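Local coordinates for hypothetical protein (Sus scrofa, PDB 3WOC) that is a prostate-derived, heparin-binding lectin of boar sperm with a jacalin-like beta-prism fold, probably recognising sulfated glycans, at residues V34-S46 / E116-I130. Residues are numbered along the deposited sequence; the frame is centred on the assembly and turned at random.
Sequences VGLIKSIQVRYGS and EGVYGQFWLYGITGI. With SO4 (sulfate ion), chain G.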
loop_
_atom_site.group_PDB
_atom_site.type_symbol
_atom_site.label_atom_id
_atom_site.label_comp_id
_atom_site.label_asym_id
_atom_site.label_seq_id
_atom_site.Cartn_x
_atom_site.Cartn_y
_atom_site.Cartn_z
ATOM N N VAL A 34 -3.591 -12.898 12.610
ATOM C CA VAL A 34 -4.889 -13.255 12.017
ATOM C C VAL A 34 -4.905 -13.095 10.489
ATOM O O VAL A 34 -5.834 -13.546 9.814
ATOM C CB VAL A 34 -6.075 -12.493 12.672
ATOM C CG1 VAL A 34 -6.124 -12.764 14.175
ATOM C CG2 VAL A 34 -5.997 -10.996 12.391
ATOM N N GLY A 35 -3.869 -12.453 9.955
ATOM C CA GLY A 35 -3.688 -12.342 8.511
ATOM C C GLY A 35 -4.292 -11.117 7.849
ATOM O O GLY A 35 -4.616 -11.153 6.660
ATOM N N LEU A 36 -4.456 -10.036 8.607
ATOM C CA LEU A 36 -4.905 -8.773 8.027
ATOM C C LEU A 36 -3.754 -7.775 7.952
ATOM O O LEU A 36 -2.791 -7.865 8.716
ATOM C CB LEU A 36 -6.110 -8.190 8.790
ATOM C CG LEU A 36 -6.012 -7.737 10.251
ATOM C CD1 LEU A 36 -5.457 -6.327 10.374
ATOM C CD2 LEU A 36 -7.378 -7.808 10.902
ATOM N N ILE A 37 -3.863 -6.825 7.031
ATOM C CA ILE A 37 -2.836 -5.804 6.869
ATOM C C ILE A 37 -3.061 -4.675 7.871
ATOM O O ILE A 37 -4.099 -4.026 7.866
ATOM C CB ILE A 37 -2.739 -5.304 5.403
ATOM C CG1 ILE A 37 -2.255 -6.452 4.507
ATOM C CG2 ILE A 37 -1.813 -4.086 5.303
ATOM C CD1 ILE A 37 -2.374 -6.206 3.020
ATOM N N LYS A 38 -2.067 -4.466 8.729
ATOM C CA LYS A 38 -2.162 -3.540 9.852
ATOM C C LYS A 38 -1.678 -2.142 9.500
ATOM O O LYS A 38 -2.255 -1.147 9.949
ATOM C CB LYS A 38 -1.372 -4.075 11.047
ATOM C CG LYS A 38 -1.868 -5.412 11.578
ATOM C CD LYS A 38 -1.130 -5.827 12.844
ATOM C CE LYS A 38 -1.424 -4.903 14.026
ATOM N NZ LYS A 38 -2.836 -4.978 14.478
ATOM N N SER A 39 -0.612 -2.077 8.707
ATOM C CA SER A 39 -0.012 -0.818 8.289
ATOM C C SER A 39 0.854 -1.024 7.050
ATOM O O SER A 39 1.257 -2.152 6.752
ATOM C CB SER A 39 0.828 -0.219 9.419
ATOM O OG SER A 39 1.847 -1.110 9.831
ATOM N N ILE A 40 1.117 0.055 6.315
ATOM C CA ILE A 40 2.115 0.004 5.245
ATOM C C ILE A 40 3.196 1.068 5.388
ATOM O O ILE A 40 3.054 2.034 6.143
ATOM C CB ILE A 40 1.519 0.029 3.792
ATOM C CG1 ILE A 40 1.070 1.442 3.376
ATOM C CG2 ILE A 40 0.455 -1.069 3.595
ATOM C CD1 ILE A 40 -0.402 1.726 3.543
ATOM N N GLN A 41 4.283 0.861 4.656
ATOM C CA GLN A 41 5.381 1.801 4.593
ATOM C C GLN A 41 5.955 1.723 3.184
ATOM O O GLN A 41 6.106 0.637 2.620
ATOM C CB GLN A 41 6.436 1.453 5.643
ATOM C CG GLN A 41 7.214 2.647 6.164
ATOM C CD GLN A 41 8.021 2.339 7.421
ATOM O OE1 GLN A 41 7.907 1.260 8.007
ATOM N NE2 GLN A 41 8.841 3.294 7.839
ATOM N N VAL A 42 6.247 2.882 2.609
ATOM C CA VAL A 42 6.755 2.960 1.246
ATOM C C VAL A 42 8.130 3.632 1.239
ATOM O O VAL A 42 8.335 4.640 1.911
ATOM C CB VAL A 42 5.728 3.668 0.302
ATOM C CG1 VAL A 42 5.166 4.924 0.938
ATOM C CG2 VAL A 42 6.322 3.972 -1.068
ATOM N N ARG A 43 9.075 3.053 0.502
ATOM C CA ARG A 43 10.414 3.636 0.395
ATOM C C ARG A 43 10.576 4.448 -0.882
ATOM O O ARG A 43 10.389 3.934 -1.985
ATOM C CB ARG A 43 11.497 2.560 0.477
ATOM C CG ARG A 43 12.900 3.114 0.718
ATOM C CD ARG A 43 13.937 2.009 0.751
ATOM N NE ARG A 43 13.988 1.275 -0.511
ATOM C CZ ARG A 43 14.915 0.374 -0.827
ATOM N NH1 ARG A 43 15.891 0.087 0.027
ATOM N NH2 ARG A 43 14.870 -0.234 -2.007
ATOM N N TYR A 44 10.918 5.724 -0.709
ATOM C CA TYR A 44 11.201 6.625 -1.822
ATOM C C TYR A 44 12.706 6.866 -1.865
ATOM O O TYR A 44 13.278 7.445 -0.936
ATOM C CB TYR A 44 10.461 7.957 -1.652
ATOM C CG TYR A 44 8.956 7.844 -1.520
ATOM C CD1 TYR A 44 8.148 7.664 -2.642
ATOM C CD2 TYR A 44 8.341 7.940 -0.275
ATOM C CE1 TYR A 44 6.765 7.570 -2.527
ATOM C CE2 TYR A 44 6.959 7.850 -0.146
ATOM C CZ TYR A 44 6.176 7.665 -1.276
ATOM O OH TYR A 44 4.805 7.573 -1.152
ATOM N N GLY A 45 13.342 6.415 -2.943
ATOM C CA GLY A 45 14.800 6.405 -3.028
ATOM C C GLY A 45 15.368 5.408 -2.036
ATOM O O GLY A 45 15.228 4.197 -2.212
ATOM N N SER A 46 15.998 5.927 -0.985
ATOM C CA SER A 46 16.494 5.095 0.112
ATOM C C SER A 46 15.773 5.399 1.427
ATOM O O SER A 46 16.010 4.732 2.441
ATOM C CB SER A 46 18.010 5.257 0.272
ATOM O OG SER A 46 18.374 6.622 0.376
ATOM N N GLU A 116 3.171 5.580 -7.518
ATOM C CA GLU A 116 4.049 6.570 -6.896
ATOM C C GLU A 116 3.492 7.116 -5.581
ATOM O O GLU A 116 4.094 7.996 -4.966
ATOM C CB GLU A 116 4.437 7.696 -7.878
ATOM C CG GLU A 116 3.284 8.363 -8.620
ATOM C CD GLU A 116 3.756 9.357 -9.689
ATOM O OE1 GLU A 116 3.022 10.339 -9.949
ATOM O OE2 GLU A 116 4.845 9.158 -10.280
ATOM N N GLY A 117 2.361 6.567 -5.145
ATOM C CA GLY A 117 1.751 6.943 -3.873
ATOM C C GLY A 117 0.606 6.051 -3.427
ATOM O O GLY A 117 0.074 5.262 -4.208
ATOM N N VAL A 118 0.227 6.194 -2.158
ATOM C CA VAL A 118 -0.885 5.445 -1.570
ATOM C C VAL A 118 -1.608 6.277 -0.501
ATOM O O VAL A 118 -0.989 7.057 0.231
ATOM C CB VAL A 118 -0.436 4.028 -1.033
ATOM C CG1 VAL A 118 0.892 4.095 -0.301
ATOM C CG2 VAL A 118 -1.506 3.374 -0.158
ATOM N N TYR A 119 -2.928 6.128 -0.447
ATOM C CA TYR A 119 -3.748 6.786 0.563
ATOM C C TYR A 119 -4.752 5.788 1.136
ATOM O O TYR A 119 -5.015 4.749 0.535
ATOM C CB TYR A 119 -4.460 8.021 -0.020
ATOM C CG TYR A 119 -5.419 7.726 -1.157
ATOM C CD1 TYR A 119 -6.782 7.579 -0.918
ATOM C CD2 TYR A 119 -4.961 7.594 -2.470
ATOM C CE1 TYR A 119 -7.669 7.309 -1.954
ATOM C CE2 TYR A 119 -5.843 7.325 -3.515
ATOM C CZ TYR A 119 -7.194 7.182 -3.246
ATOM O OH TYR A 119 -8.070 6.907 -4.266
ATOM N N GLY A 120 -5.311 6.098 2.299
ATOM C CA GLY A 120 -6.265 5.192 2.901
ATOM C C GLY A 120 -6.798 5.553 4.266
ATOM O O GLY A 120 -6.518 6.626 4.811
ATOM N N GLN A 121 -7.580 4.618 4.797
ATOM C CA GLN A 121 -8.252 4.737 6.075
ATOM C C GLN A 121 -7.804 3.573 6.960
ATOM O O GLN A 121 -7.705 2.436 6.491
ATOM C CB GLN A 121 -9.766 4.682 5.848
ATOM C CG GLN A 121 -10.632 4.802 7.096
ATOM C CD GLN A 121 -12.079 4.443 6.831
ATOM O OE1 GLN A 121 -12.966 5.292 6.920
ATOM N NE2 GLN A 121 -12.327 3.183 6.481
ATOM N N PHE A 122 -7.524 3.861 8.227
ATOM C CA PHE A 122 -7.206 2.814 9.204
ATOM C C PHE A 122 -7.919 3.056 10.529
ATOM O O PHE A 122 -8.244 4.197 10.865
ATOM C CB PHE A 122 -5.692 2.655 9.399
ATOM C CG PHE A 122 -5.009 3.855 9.995
ATOM C CD1 PHE A 122 -4.949 4.029 11.374
ATOM C CD2 PHE A 122 -4.388 4.795 9.177
ATOM C CE1 PHE A 122 -4.305 5.128 11.928
ATOM C CE2 PHE A 122 -3.745 5.890 9.722
ATOM C CZ PHE A 122 -3.702 6.054 11.101
ATOM N N TRP A 123 -8.166 1.990 11.284
ATOM C CA TRP A 123 -8.980 2.129 12.489
ATOM C C TRP A 123 -8.520 1.293 13.693
ATOM O O TRP A 123 -7.827 1.809 14.577
ATOM C CB TRP A 123 -10.469 1.918 12.146
ATOM C CG TRP A 123 -11.389 1.822 13.319
ATOM C CD1 TRP A 123 -11.541 2.735 14.328
ATOM C CD2 TRP A 123 -12.305 0.756 13.599
ATOM N NE1 TRP A 123 -12.488 2.295 15.222
ATOM C CE2 TRP A 123 -12.974 1.086 14.802
ATOM C CE3 TRP A 123 -12.623 -0.448 12.955
ATOM C CZ2 TRP A 123 -13.941 0.252 15.375
ATOM C CZ3 TRP A 123 -13.585 -1.278 13.526
ATOM C CH2 TRP A 123 -14.232 -0.922 14.724
ATOM N N LEU A 124 -8.891 0.019 13.739
ATOM C CA LEU A 124 -8.742 -0.746 14.979
ATOM C C LEU A 124 -7.547 -1.699 14.947
ATOM O O LEU A 124 -6.606 -1.558 15.730
ATOM C CB LEU A 124 -10.046 -1.497 15.283
ATOM C CG LEU A 124 -10.177 -2.476 16.449
ATOM C CD1 LEU A 124 -10.050 -1.795 17.806
ATOM C CD2 LEU A 124 -11.526 -3.154 16.319
ATOM N N TYR A 125 -7.597 -2.658 14.029
ATOM C CA TYR A 125 -6.561 -3.677 13.910
ATOM C C TYR A 125 -5.661 -3.422 12.708
ATOM O O TYR A 125 -4.560 -3.963 12.623
ATOM C CB TYR A 125 -7.193 -5.062 13.794
ATOM C CG TYR A 125 -8.065 -5.446 14.967
ATOM C CD1 TYR A 125 -9.368 -5.896 14.767
ATOM C CD2 TYR A 125 -7.588 -5.360 16.278
ATOM C CE1 TYR A 125 -10.173 -6.260 15.841
ATOM C CE2 TYR A 125 -8.384 -5.716 17.354
ATOM C CZ TYR A 125 -9.675 -6.162 17.129
ATOM O OH TYR A 125 -10.466 -6.518 18.195
ATOM N N GLY A 126 -6.131 -2.596 11.781
ATOM C CA GLY A 126 -5.364 -2.321 10.584
ATOM C C GLY A 126 -6.053 -1.388 9.629
ATOM O O GLY A 126 -6.903 -0.593 10.025
ATOM N N ILE A 127 -5.661 -1.492 8.363
ATOM C CA ILE A 127 -6.188 -0.657 7.291
ATOM C C ILE A 127 -7.581 -1.141 6.917
ATOM O O ILE A 127 -7.810 -2.343 6.773
ATOM C CB ILE A 127 -5.235 -0.683 6.064
ATOM C CG1 ILE A 127 -3.980 0.146 6.357
ATOM C CG2 ILE A 127 -5.933 -0.194 4.784
ATOM C CD1 ILE A 127 -2.775 -0.247 5.524
ATOM N N THR A 128 -8.499 -0.191 6.761
ATOM C CA THR A 128 -9.899 -0.484 6.455
ATOM C C THR A 128 -10.294 -0.024 5.056
ATOM O O THR A 128 -11.314 -0.454 4.520
ATOM C CB THR A 128 -10.846 0.170 7.486
ATOM O OG1 THR A 128 -10.456 1.531 7.699
ATOM C CG2 THR A 128 -10.786 -0.568 8.804
ATOM N N GLY A 129 -9.485 0.860 4.483
ATOM C CA GLY A 129 -9.688 1.357 3.124
ATOM C C GLY A 129 -8.366 1.753 2.494
ATOM O O GLY A 129 -7.496 2.325 3.155
ATOM N N ILE A 130 -8.209 1.451 1.209
ATOM C CA ILE A 130 -6.954 1.753 0.522
ATOM C C ILE A 130 -7.168 2.267 -0.903
ATOM O O ILE A 130 -8.053 1.798 -1.625
ATOM C CB ILE A 130 -5.954 0.548 0.570
ATOM C CG1 ILE A 130 -4.527 1.012 0.215
ATOM C CG2 ILE A 130 -6.443 -0.619 -0.299
ATOM C CD1 ILE A 130 -3.413 0.091 0.695
HETATM S S SO4 G . -3.872 -8.707 14.309
HETATM O O1 SO4 G . -5.118 -8.517 15.052
HETATM O O2 SO4 G . -4.049 -8.231 12.944
HETATM O O3 SO4 G . -3.527 -10.122 14.270
HETATM O O4 SO4 G . -2.799 -7.958 14.955
#
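Two sheets of the beta prism meet where strand 37-44 packs over strand 116-122 and the turn behind it, Ile40 and Ile127 touching at the centre. Ile40 CD1 and Ile127 CD1 lie 3.7 Å apart, with the two side chains nearly at right angles. Ile40 has chi1 at 77°, which sets CG1 between the backbone N and the carbonyl carbon; Ile40 CD1 also meets Val118 CG2 tip to tip, 4.2 Å away. Ile37 CG2 touches Ile127 CD1 as well, at 4.0 Å. In the jacalin-like fold three four-stranded antiparallel sheets form the sides of a prism, and these branched side chains fill part of its interior, with Phe14 of strand 12-17 packed on Ile40. The two strands run nearly antiparallel at 160°, but with axes 8.8 Å apart they face each other across the core and do not pair edge to edge. At the turn the backbones do join: Ile127 N donates in the carbonyl plane to Ile37 O, 3.0 Å with an N-H...O angle of 159°. Gly126 CA sits against the carbonyl oxygens of Ile37 and Lys38 in CA-H...O contacts, the backbones too close there for a side chain to lie between them. Lys38 lays CB and CG against Tyr125 O, and its end, bent at chi3 and chi4, curls round until Lys38 NZ also reaches Tyr125 O at 2.7 Å. Lys38 NZ also bonds O4 of a sulfate, probably from the crystallisation liquor, at 3.0 Å, and Val34 N gives a second bond to the anion. At the far end, the ring edge of Tyr44 meets Glu116 O through CE1, while its hydroxyl is hydrogen-bonded to Thr16.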